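Local atomic coordinates of manganese-binding protein (Chlamydia trachomatis, PDB entry 6NSI), a protein that captures iron, manganese or nickel ions, with a preference for Fe(2+), and delivers them to the membrane permease of the YtgABCD ABC transporter for import. Residues I33-Y38 against L59-S64; V15-G20 against A136-S141. All blocks are in the same frame, centred on the assembly; numbering follows the deposited sequence.

Contact 1: I33-Y38 against L59-S64; sequences IDPHSY and LGLEHS. With FE (Fe (III) ion), chain B.
His36 and Leu61 bring two irregular loops together, their CA atoms 5.3 Å apart, and no direct backbone hydrogen bond joins the two segments. Both loops follow strands of the parallel sheet, and 33-38 gives the metal site of this cluster 9 solute-binding protein its first histidine. NE2 of His36 binds the iron at 2.1 Å; His102, His168 and Asp260 also bind it.

The imidazole is held from several directions. Leu61 crosses it at about a right angle and lays CD1 over one face, 3.9 Å from the centroid of the His36 ring and shifted toward the rim on the ND1-CE1 side, a CH-pi contact. CG of Leu61 stands anti to its backbone N (chi1 -171°), and chi2 of 62° then sets CD1 over the ring. ND1 of His36 donates, in the ring plane, to a water oxygen 2.8 Å away, and the same water donates to Gly60 O.

Two further waters fill the seam. One donates to both Pro35 O and Leu61 O, bridging two acceptors that could not bond each other; the other accepts from Ser64 N while donating to His36 O and, weakly, to Leu61 O. Within 33-38, Asp34 forms an Asx turn before His36: OD1 takes the backbone N-H of His36 from well above the carboxylate plane, and OD2 accepts from Ser37 OG.

At the far end Ser64, the N-cap of helix 65-71, does double duty. Ser64 OG accepts from the backbone N of Leu67 and donates to Tyr38 O over 2.6 Å, in the carbonyl plane with a C=O...OG angle of 156°.

Contact 2: V15-G20 against A136-S141; sequences VSRITG and ADQILS
Arg17 reaches from helix 9-19 to Ile139 of helix 129-154, where the short helical segments run 8.9 Å apart at 139° between N-to-C directions, nearer antiparallel than parallel. Helix 9-19 is the beta-alpha-beta crossover between parallel strands 3-6 and 24-27, and its C-terminal end makes this packing. The CB of Arg17 points at the partner helix, and CG and CD carry the chain on through bends at chi2 (-80°) and chi3 (-95°). NE of Arg17 comes 3.9 Å from Ile139 CD1. Beyond it the guanidinium lies with one face over the isoleucine: CZ of Arg17 stands 3.8 Å from Ile139 CB, with NH1 near it too. NH2 of Arg17 goes furthest across, 3.5 Å from Ile139 CD1, with Gln138 CG at the guanidinium edge. Glu142 meets the charge: its OE1 forms a salt bridge with NH2 and accepts from Gln138 NE2.

In apolar contact, Ile18 places CG1 4.2 Å from Ala136 CB, and the CA atoms of Ile18 and Ala136 approach to 5.0 Å, consistent with the small alanine. Ile18 also touches Phe132 and, on helix 107-124, Leu121, while Val15 and Ser16 rest on Asn25 of strand 24-27.

The two contacts lie 25 Å apart between centres, with nearest atoms about 11 Å apart, and do not touch. Along the chain, contact 1 is nested within the loop closed by contact 2: helix 9-19 comes first, then 33-38 and 59-64, and finally helix 129-154. The parallel sheet links them, since helix 9-19 connects strands 3-6 and 24-27, while the loops of contact 1 follow strands 24-27 and 54-56. Helix 129-154 falls in sequence between His102 and His168 and, as in other proteins of this family, probably links the two lobes. The helix packing of contact 2 and the His36 ligand of contact 1 thus lie in separate places around one sheet.

Contact 1: I33-Y38 against L59-S64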
loop_
_atom_site.group_PDB
_atom_site.type_symbol
_atom_site.label_atom_id
_atom_site.label_comp_id
_atom_site.label_asym_id
_atom_site.label_seq_id
_atom_site.Cartn_x
_atom_site.Cartn_y
_atom_site.Cartn_z
ATOM N N ILE A 33 -4.353 -6.180 -11.876
ATOM C CA ILE A 33 -3.087 -6.870 -12.119
ATOM C C ILE A 33 -2.160 -6.723 -10.914
ATOM O O ILE A 33 -2.102 -5.672 -10.266
ATOM C CB ILE A 33 -2.390 -6.408 -13.421
ATOM C CG1 ILE A 33 -3.349 -6.521 -14.613
ATOM C CG2 ILE A 33 -1.122 -7.262 -13.674
ATOM C CD1 ILE A 33 -4.009 -5.274 -15.062
ATOM N N ASP A 34 -1.454 -7.811 -10.610
ATOM C CA ASP A 34 -0.436 -7.882 -9.570
ATOM C C ASP A 34 0.759 -7.010 -9.936
ATOM O O ASP A 34 1.501 -7.357 -10.866
ATOM C CB ASP A 34 0.005 -9.328 -9.374
ATOM C CG ASP A 34 1.251 -9.444 -8.522
ATOM O OD1 ASP A 34 1.361 -8.657 -7.559
ATOM O OD2 ASP A 34 2.104 -10.326 -8.799
ATOM N N PRO A 35 1.005 -5.907 -9.228
ATOM C CA PRO A 35 2.161 -5.066 -9.566
ATOM C C PRO A 35 3.482 -5.744 -9.281
ATOM O O PRO A 35 4.468 -5.453 -9.969
ATOM C CB PRO A 35 1.966 -3.828 -8.677
ATOM C CG PRO A 35 1.228 -4.381 -7.460
ATOM C CD PRO A 35 0.326 -5.469 -7.995
ATOM N N HIS A 36 3.529 -6.636 -8.285
ATOM C CA HIS A 36 4.783 -7.280 -7.899
ATOM C C HIS A 36 5.441 -7.980 -9.079
ATOM O O HIS A 36 6.669 -7.972 -9.212
ATOM C CB HIS A 36 4.536 -8.307 -6.791
ATOM C CG HIS A 36 4.060 -7.714 -5.503
ATOM N ND1 HIS A 36 4.924 -7.265 -4.530
ATOM C CD2 HIS A 36 2.811 -7.521 -5.017
ATOM C CE1 HIS A 36 4.229 -6.811 -3.501
ATOM N NE2 HIS A 36 2.944 -6.952 -3.774
ATOM N N SER A 37 4.640 -8.622 -9.928
ATOM C CA SER A 37 5.159 -9.448 -11.006
ATOM C C SER A 37 4.845 -8.858 -12.371
ATOM O O SER A 37 4.888 -9.577 -13.378
ATOM C CB SER A 37 4.603 -10.864 -10.900
ATOM O OG SER A 37 3.209 -10.851 -11.145
ATOM N N TYR A 38 4.529 -7.565 -12.420
ATOM C CA TYR A 38 4.198 -6.932 -13.683
ATOM C C TYR A 38 5.383 -7.024 -14.626
ATOM O O TYR A 38 6.513 -6.697 -14.258
ATOM C CB TYR A 38 3.822 -5.472 -13.472
ATOM C CG TYR A 38 3.350 -4.779 -14.730
ATOM C CD1 TYR A 38 2.066 -4.969 -15.207
ATOM C CD2 TYR A 38 4.192 -3.935 -15.440
ATOM C CE1 TYR A 38 1.625 -4.331 -16.340
ATOM C CE2 TYR A 38 3.760 -3.294 -16.579
ATOM C CZ TYR A 38 2.477 -3.503 -17.033
ATOM O OH TYR A 38 2.031 -2.865 -18.173
ATOM N N LEU A 59 11.770 -0.276 -3.131
ATOM C CA LEU A 59 11.579 -1.297 -2.096
ATOM C C LEU A 59 11.214 -2.647 -2.704
ATOM O O LEU A 59 10.533 -3.462 -2.071
ATOM C CB LEU A 59 10.527 -0.867 -1.061
ATOM C CG LEU A 59 10.568 0.595 -0.578
ATOM C CD1 LEU A 59 9.415 0.915 0.382
ATOM C CD2 LEU A 59 11.904 0.936 0.064
ATOM N N GLY A 60 11.642 -2.876 -3.944
ATOM C CA GLY A 60 11.413 -4.132 -4.634
ATOM C C GLY A 60 10.077 -4.290 -5.334
ATOM O O GLY A 60 9.787 -5.387 -5.823
ATOM N N LEU A 61 9.245 -3.246 -5.400
ATOM C CA LEU A 61 7.924 -3.420 -6.002
ATOM C C LEU A 61 8.012 -3.590 -7.513
ATOM O O LEU A 61 7.205 -4.316 -8.115
ATOM C CB LEU A 61 7.025 -2.232 -5.664
ATOM C CG LEU A 61 5.572 -2.459 -6.089
ATOM C CD1 LEU A 61 4.973 -3.666 -5.341
ATOM C CD2 LEU A 61 4.771 -1.182 -5.844
ATOM N N GLU A 62 8.955 -2.903 -8.146
ATOM C CA GLU A 62 9.184 -3.006 -9.589
ATOM C C GLU A 62 10.300 -4.006 -9.880
ATOM O O GLU A 62 11.270 -3.693 -10.562
ATOM C CB GLU A 62 9.506 -1.623 -10.160
ATOM C CG GLU A 62 8.373 -0.587 -10.014
ATOM C CD GLU A 62 8.474 0.271 -8.739
ATOM O OE1 GLU A 62 9.539 0.271 -8.070
ATOM O OE2 GLU A 62 7.479 0.950 -8.393
ATOM N N HIS A 63 10.190 -5.229 -9.358
ATOM C CA HIS A 63 11.323 -6.151 -9.324
ATOM C C HIS A 63 11.350 -7.147 -10.481
ATOM O O HIS A 63 12.271 -7.969 -10.549
ATOM C CB HIS A 63 11.349 -6.910 -7.989
ATOM C CG HIS A 63 10.536 -8.168 -7.986
ATOM N ND1 HIS A 63 11.022 -9.372 -8.456
ATOM C CD2 HIS A 63 9.274 -8.412 -7.559
ATOM C CE1 HIS A 63 10.089 -10.300 -8.329
ATOM N NE2 HIS A 63 9.019 -9.743 -7.786
ATOM N N SER A 64 10.370 -7.106 -11.379
ATOM C CA SER A 64 10.390 -7.968 -12.550
ATOM C C SER A 64 11.570 -7.628 -13.458
ATOM O O SER A 64 12.029 -6.484 -13.522
ATOM C CB SER A 64 9.084 -7.835 -13.322
ATOM O OG SER A 64 9.146 -6.760 -14.248
HETATM FE FE FE B . 1.477 -6.667 -2.360
HETATM O O HOH W 1 5.703 -3.044 -9.744
HETATM O O HOH W 2 7.562 -6.981 -5.285
HETATM O O HOH W 3 7.863 -6.097 -10.913
#

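Contact 2: V15-G20 against A136-S141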
loop_
_atom_site.group_PDB
_atom_site.type_symbol
_atom_site.label_atom_id
_atom_site.label_comp_id
_atom_site.label_asym_id
_atom_site.label_seq_id
_atom_site.Cartn_x
_atom_site.Cartn_y
_atom_site.Cartn_z
ATOM N N VAL A 15 0.577 12.208 -7.762
ATOM C CA VAL A 15 1.279 13.055 -8.733
ATOM C C VAL A 15 0.288 13.958 -9.456
ATOM O O VAL A 15 0.508 15.167 -9.595
ATOM C CB VAL A 15 2.078 12.192 -9.731
ATOM C CG1 VAL A 15 2.679 13.071 -10.822
ATOM C CG2 VAL A 15 3.191 11.433 -9.029
ATOM N N SER A 16 -0.830 13.382 -9.916
ATOM C CA SER A 16 -1.802 14.144 -10.695
ATOM C C SER A 16 -2.410 15.279 -9.885
ATOM O O SER A 16 -2.796 16.309 -10.456
ATOM C CB SER A 16 -2.903 13.217 -11.212
ATOM O OG SER A 16 -2.348 12.176 -12.002
ATOM N N ARG A 17 -2.507 15.110 -8.560
ATOM C CA ARG A 17 -3.036 16.168 -7.705
ATOM C C ARG A 17 -2.045 17.317 -7.568
ATOM O O ARG A 17 -2.455 18.477 -7.474
ATOM C CB ARG A 17 -3.398 15.613 -6.320
ATOM C CG ARG A 17 -4.811 15.017 -6.195
ATOM C CD ARG A 17 -5.873 16.109 -6.024
ATOM N NE ARG A 17 -6.235 16.385 -4.627
ATOM C CZ ARG A 17 -5.922 17.504 -3.969
ATOM N NH1 ARG A 17 -5.215 18.462 -4.564
ATOM N NH2 ARG A 17 -6.306 17.666 -2.705
ATOM N N ILE A 18 -0.746 17.017 -7.546
ATOM C CA ILE A 18 0.248 18.082 -7.492
ATOM C C ILE A 18 0.276 18.861 -8.798
ATOM O O ILE A 18 0.362 20.091 -8.793
ATOM C CB ILE A 18 1.637 17.515 -7.160
ATOM C CG1 ILE A 18 1.659 16.943 -5.747
ATOM C CG2 ILE A 18 2.710 18.598 -7.325
ATOM C CD1 ILE A 18 2.877 16.091 -5.480
ATOM N N THR A 19 0.207 18.165 -9.939
ATOM C CA THR A 19 0.388 18.836 -11.226
ATOM C C THR A 19 -0.893 19.429 -11.791
ATOM O O THR A 19 -0.826 20.425 -12.521
ATOM C CB THR A 19 0.984 17.885 -12.275
ATOM O OG1 THR A 19 0.108 16.771 -12.503
ATOM C CG2 THR A 19 2.361 17.391 -11.857
ATOM N N GLY A 20 -2.049 18.849 -11.473
ATOM C CA GLY A 20 -3.278 19.243 -12.136
ATOM C C GLY A 20 -3.151 19.253 -13.650
ATOM O O GLY A 20 -2.563 18.354 -14.259
ATOM N N ALA A 136 0.345 20.754 -3.874
ATOM C CA ALA A 136 1.024 19.903 -2.905
ATOM C C ALA A 136 0.597 20.254 -1.486
ATOM O O ALA A 136 0.218 19.377 -0.700
ATOM C CB ALA A 136 2.541 20.048 -3.066
ATOM N N ASP A 137 0.654 21.545 -1.144
ATOM C CA ASP A 137 0.191 21.996 0.161
ATOM C C ASP A 137 -1.215 21.497 0.442
ATOM O O ASP A 137 -1.513 21.045 1.555
ATOM C CB ASP A 137 0.225 23.520 0.229
ATOM C CG ASP A 137 1.624 24.072 0.150
ATOM O OD1 ASP A 137 2.579 23.293 0.361
ATOM O OD2 ASP A 137 1.768 25.286 -0.116
ATOM N N GLN A 138 -2.092 21.565 -0.559
ATOM C CA GLN A 138 -3.475 21.158 -0.345
ATOM C C GLN A 138 -3.577 19.655 -0.098
ATOM O O GLN A 138 -4.172 19.225 0.897
ATOM C CB GLN A 138 -4.338 21.579 -1.532
ATOM C CG GLN A 138 -5.829 21.518 -1.244
ATOM C CD GLN A 138 -6.202 22.113 0.116
ATOM O OE1 GLN A 138 -5.676 23.154 0.525
ATOM N NE2 GLN A 138 -7.125 21.453 0.817
ATOM N N ILE A 139 -2.995 18.834 -0.978
ATOM C CA ILE A 139 -3.173 17.391 -0.811
ATOM C C ILE A 139 -2.466 16.908 0.452
ATOM O O ILE A 139 -2.981 16.043 1.174
ATOM C CB ILE A 139 -2.713 16.621 -2.068
ATOM C CG1 ILE A 139 -3.047 15.128 -1.918
ATOM C CG2 ILE A 139 -1.236 16.836 -2.357
ATOM C CD1 ILE A 139 -4.491 14.890 -1.468
ATOM N N LEU A 140 -1.300 17.482 0.760
ATOM C CA LEU A 140 -0.563 17.076 1.952
ATOM C C LEU A 140 -1.354 17.343 3.230
ATOM O O LEU A 140 -1.330 16.529 4.161
ATOM C CB LEU A 140 0.785 17.786 2.010
ATOM C CG LEU A 140 1.872 17.225 1.092
ATOM C CD1 LEU A 140 3.060 18.210 1.016
ATOM C CD2 LEU A 140 2.301 15.858 1.588
ATOM N N SER A 141 -2.050 18.481 3.306
ATOM C CA SER A 141 -2.847 18.746 4.504
ATOM C C SER A 141 -4.119 17.908 4.521
ATOM O O SER A 141 -4.637 17.574 5.599
ATOM C CB SER A 141 -3.189 20.230 4.596
ATOM O OG SER A 141 -4.068 20.578 3.549
#